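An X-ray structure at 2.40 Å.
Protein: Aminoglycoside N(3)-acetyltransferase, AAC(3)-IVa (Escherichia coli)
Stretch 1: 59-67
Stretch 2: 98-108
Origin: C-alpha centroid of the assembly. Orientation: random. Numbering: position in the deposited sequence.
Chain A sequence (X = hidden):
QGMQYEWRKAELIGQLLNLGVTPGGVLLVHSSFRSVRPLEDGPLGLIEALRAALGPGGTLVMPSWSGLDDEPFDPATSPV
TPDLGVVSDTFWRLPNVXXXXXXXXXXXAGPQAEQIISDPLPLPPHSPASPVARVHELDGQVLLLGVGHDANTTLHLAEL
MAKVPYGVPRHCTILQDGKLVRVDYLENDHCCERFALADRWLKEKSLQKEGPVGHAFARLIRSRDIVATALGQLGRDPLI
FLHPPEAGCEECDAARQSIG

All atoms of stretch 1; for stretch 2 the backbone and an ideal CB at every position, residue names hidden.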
# COMPACT_ATOMS: atom_id res chain seq x y z
N THR A 59 -0.99 -10.41 11.30
CA THR A 59 -1.24 -10.66 9.88
C THR A 59 -0.51 -9.60 9.06
O THR A 59 -0.68 -8.40 9.30
CB THR A 59 -2.73 -10.65 9.57
OG1 THR A 59 -3.38 -11.67 10.33
CG2 THR A 59 -2.96 -10.91 8.08
N LEU A 60 0.29 -10.05 8.10
CA LEU A 60 1.08 -9.18 7.24
C LEU A 60 0.42 -9.06 5.88
O LEU A 60 0.08 -10.08 5.26
CB LEU A 60 2.50 -9.73 7.09
CG LEU A 60 3.40 -9.05 6.06
CD1 LEU A 60 3.66 -7.61 6.46
CD2 LEU A 60 4.71 -9.83 5.93
N VAL A 61 0.23 -7.83 5.41
CA VAL A 61 -0.44 -7.56 4.15
C VAL A 61 0.46 -6.71 3.27
O VAL A 61 1.13 -5.79 3.76
CB VAL A 61 -1.80 -6.87 4.35
CG1 VAL A 61 -2.62 -6.91 3.07
CG2 VAL A 61 -2.57 -7.51 5.50
N MET A 62 0.48 -7.01 1.98
CA MET A 62 1.26 -6.27 1.00
C MET A 62 0.47 -6.13 -0.29
O MET A 62 -0.33 -7.01 -0.63
CB MET A 62 2.59 -6.97 0.68
CG MET A 62 3.56 -7.03 1.84
SD MET A 62 5.13 -7.71 1.29
CE MET A 62 5.85 -8.19 2.86
N PRO A 63 0.66 -5.03 -1.01
CA PRO A 63 0.08 -4.93 -2.36
C PRO A 63 0.67 -6.00 -3.26
O PRO A 63 1.81 -6.44 -3.08
CB PRO A 63 0.48 -3.52 -2.82
CG PRO A 63 1.67 -3.17 -1.99
CD PRO A 63 1.44 -3.83 -0.66
N SER A 64 -0.12 -6.43 -4.24
CA SER A 64 0.28 -7.55 -5.08
C SER A 64 -0.44 -7.55 -6.42
O SER A 64 -0.84 -8.62 -6.91
CB SER A 64 0.02 -8.87 -4.34
OG SER A 64 0.74 -9.94 -4.92
N TRP A 65 -0.60 -6.38 -7.03
CA TRP A 65 -1.30 -6.29 -8.30
C TRP A 65 -0.30 -6.35 -9.46
O TRP A 65 0.91 -6.19 -9.29
CB TRP A 65 -2.15 -5.03 -8.37
CG TRP A 65 -1.41 -3.76 -8.08
CD1 TRP A 65 -0.52 -3.12 -8.89
CD2 TRP A 65 -1.51 -2.97 -6.89
NE1 TRP A 65 -0.06 -1.98 -8.28
CE2 TRP A 65 -0.64 -1.87 -7.04
CE3 TRP A 65 -2.23 -3.10 -5.70
CZ2 TRP A 65 -0.49 -0.90 -6.06
CZ3 TRP A 65 -2.08 -2.13 -4.72
CH2 TRP A 65 -1.22 -1.05 -4.91
N SER A 66 -0.84 -6.57 -10.66
CA SER A 66 -0.03 -6.82 -11.85
C SER A 66 0.23 -5.57 -12.67
O SER A 66 1.33 -5.41 -13.22
CB SER A 66 -0.71 -7.87 -12.74
OG SER A 66 -0.58 -9.16 -12.19
N GLY A 67 -0.75 -4.68 -12.78
CA GLY A 67 -0.63 -3.51 -13.62
C GLY A 67 -0.91 -3.74 -15.09
O GLY A 67 -1.02 -2.77 -15.84
N UNK A 98 -2.20 -15.80 1.36
CA UNK A 98 -3.33 -15.72 0.45
C UNK A 98 -3.17 -14.53 -0.49
O UNK A 98 -2.36 -13.63 -0.26
CB UNK A 98 -4.64 -15.61 1.23
N UNK A 99 -3.95 -14.53 -1.56
CA UNK A 99 -3.85 -13.51 -2.59
C UNK A 99 -5.22 -13.31 -3.21
O UNK A 99 -5.97 -14.27 -3.42
CB UNK A 99 -2.82 -13.89 -3.65
N UNK A 100 -5.56 -12.05 -3.49
CA UNK A 100 -6.85 -11.74 -4.08
C UNK A 100 -6.94 -12.28 -5.50
O UNK A 100 -5.93 -12.46 -6.19
CB UNK A 100 -7.09 -10.23 -4.07
N UNK A 101 -8.16 -12.56 -5.94
CA UNK A 101 -8.41 -13.15 -7.25
C UNK A 101 -8.91 -12.11 -8.25
O UNK A 101 -9.88 -12.33 -8.97
CB UNK A 101 -9.42 -14.29 -7.13
N UNK A 102 -8.25 -10.96 -8.30
CA UNK A 102 -8.57 -9.91 -9.25
C UNK A 102 -7.31 -9.12 -9.54
O UNK A 102 -6.36 -9.14 -8.75
CB UNK A 102 -9.68 -9.00 -8.72
N UNK A 103 -7.25 -8.42 -10.69
CA UNK A 103 -5.99 -7.76 -11.08
C UNK A 103 -5.51 -6.68 -10.12
O UNK A 103 -4.37 -6.22 -10.27
CB UNK A 103 -6.15 -7.14 -12.47
N UNK A 104 -6.32 -6.27 -9.15
CA UNK A 104 -5.87 -5.30 -8.15
C UNK A 104 -5.66 -6.00 -6.82
O UNK A 104 -6.23 -5.60 -5.79
CB UNK A 104 -6.88 -4.16 -8.00
N UNK A 105 -4.84 -7.04 -6.82
CA UNK A 105 -4.77 -7.97 -5.70
C UNK A 105 -3.82 -7.47 -4.61
O UNK A 105 -2.94 -6.64 -4.83
CB UNK A 105 -4.33 -9.35 -6.19
N UNK A 106 -4.03 -8.01 -3.41
CA UNK A 106 -3.11 -7.90 -2.29
C UNK A 106 -2.69 -9.30 -1.86
O UNK A 106 -3.26 -10.30 -2.30
CB UNK A 106 -3.75 -7.14 -1.13
N UNK A 107 -1.69 -9.36 -0.99
CA UNK A 107 -1.24 -10.62 -0.42
C UNK A 107 -1.23 -10.50 1.10
O UNK A 107 -0.83 -9.46 1.64
CB UNK A 107 0.14 -11.00 -0.95
N UNK A 108 -1.67 -11.55 1.78
CA UNK A 108 -1.79 -11.51 3.23
C UNK A 108 -1.46 -12.87 3.82
O UNK A 108 -1.85 -13.91 3.26
CB UNK A 108 -3.20 -11.07 3.65

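Position 98 lies in a short strand, and its CB has no atom of stretch 1 within 5.5 Å. Stretch 1 sets no limit here, so many side chains would serve. The residue is K98, whose chain extends away from the contact.

At position 99 the CB points sideways and lies 5.5 Å from S64 OG. The hydroxyl and the carbonyl of S64 both lie within reach of a long side chain, so a donor such as arginine, lysine or glutamine would suit. The deposited residue is R99, with chi1, chi2 and chi3 all t. This extended chain carries NE to 2.9 Å from S64 OG and NH2 to 3.2 Å from S64 O, both hydrogen bonds; a weak one joins R99 NH2 to S64 OG at 3.2 Å. S64 OG sits at the guanidinium edge, near its plane, where the N-H groups point.

Positions 100, 101 and 102 have nothing of stretch 1 within 5.5 Å of their CB atoms, and the choice stays open. They are S100, A101 and H102.

Position 103 has phi/psi of -62/-11, which proline tolerates well, and its CB points sideways, 5.5 Å from S66 CB. Small or medium residues would also fit. P103 contributes chiefly its carbonyl: P103 O lies 3.2 Å from W65 CB and accepts a hydrogen bond from a water at 2.6 Å, which in turn accepts one from G67 N at 2.7 Å.

At position 104 the CB points away, 4.8 Å from W65 CB, so even a large side chain could leave without meeting stretch 1. F104 does so, with chi1 m.

Position 105 points sideways, its CB 3.6 Å from S64 O. So close a carbonyl favours a small side chain, though a larger one might turn aside. A105 has no more than its methyl, while its backbone A105 O accepts a hydrogen bond from S64 N at 2.9 Å.

The CB of position 106 points away overall, yet lies 3.5 Å from M62 O and 4.4 Å from V61 CG1. V61, P63 and the W65 ring offer apolar surroundings, suited to leucine, methionine or an aromatic. The residue is F106, chi1 m. P63 CA lies over one face of its ring, 4.0 Å from the centroid, a CH-pi contact. The W65 edge is directed toward the F106 face in an offset edge-to-face pair, planes at 71°, with W65 CZ3 3.7 Å from F106 CZ.

Position 107 pairs with M62, and its CB lies 4.0 Å from both S64 CB and M62 O. These are normal contact distances; a small residue fits, and larger ones that turn away from S64 are not ruled out by stretch 1. A107 places its methyl against S64 CB; independently of the side chain, its backbone makes the pair M62 N to A107 O, 2.8 Å, and A107 N to M62 O, 2.7 Å.

Position 108 pairs with V61 without hydrogen bonds, CA atoms 4.3 Å apart. Its CB, on the same sheet face as V61, is 4.1 Å from V61 CG2 and 4.4 Å from T59 CG2, so apolar residues suit, alanine or valine among them. A108 packs its CB 4.0 Å from V61 CG2, and A108 CA makes a CA-H...O contact with L60 O at 3.1 Å.

Stretch 2 98-108: KRSAHPFAFAA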
# COMPACT_ATOMS: atom_id res chain seq x y z
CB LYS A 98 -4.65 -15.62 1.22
CG LYS A 98 -4.67 -16.40 2.53
CD LYS A 98 -4.45 -17.90 2.32
CE LYS A 98 -4.35 -18.63 3.65
NZ LYS A 98 -3.80 -20.01 3.50
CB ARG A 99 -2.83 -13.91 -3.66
CG ARG A 99 -2.22 -12.75 -4.41
CD ARG A 99 -1.25 -13.25 -5.46
NE ARG A 99 -0.58 -12.15 -6.15
CZ ARG A 99 0.12 -12.29 -7.27
NH1 ARG A 99 0.23 -13.49 -7.84
NH2 ARG A 99 0.70 -11.24 -7.83
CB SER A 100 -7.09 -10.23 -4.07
OG SER A 100 -6.98 -9.69 -2.77
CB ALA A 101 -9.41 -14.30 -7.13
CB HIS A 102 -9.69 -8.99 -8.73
CG HIS A 102 -9.50 -8.54 -7.31
ND1 HIS A 102 -8.66 -7.50 -6.97
CD2 HIS A 102 -10.05 -8.98 -6.16
CE1 HIS A 102 -8.70 -7.32 -5.66
NE2 HIS A 102 -9.53 -8.21 -5.15
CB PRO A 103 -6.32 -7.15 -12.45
CG PRO A 103 -7.81 -7.10 -12.51
CD PRO A 103 -8.27 -8.30 -11.73
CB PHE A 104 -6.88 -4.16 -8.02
CG PHE A 104 -7.46 -3.73 -9.34
CD1 PHE A 104 -6.67 -3.08 -10.27
CD2 PHE A 104 -8.79 -3.97 -9.64
CE1 PHE A 104 -7.19 -2.68 -11.49
CE2 PHE A 104 -9.32 -3.57 -10.86
CZ PHE A 104 -8.52 -2.93 -11.78
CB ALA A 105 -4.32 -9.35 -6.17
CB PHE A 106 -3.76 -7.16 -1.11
CG PHE A 106 -3.75 -5.66 -1.25
CD1 PHE A 106 -2.95 -4.88 -0.42
CD2 PHE A 106 -4.55 -5.03 -2.18
CE1 PHE A 106 -2.94 -3.50 -0.54
CE2 PHE A 106 -4.54 -3.65 -2.31
CZ PHE A 106 -3.74 -2.89 -1.48
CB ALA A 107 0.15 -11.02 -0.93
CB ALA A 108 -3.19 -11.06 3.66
O HOH W 1 -3.31 -4.53 -11.87
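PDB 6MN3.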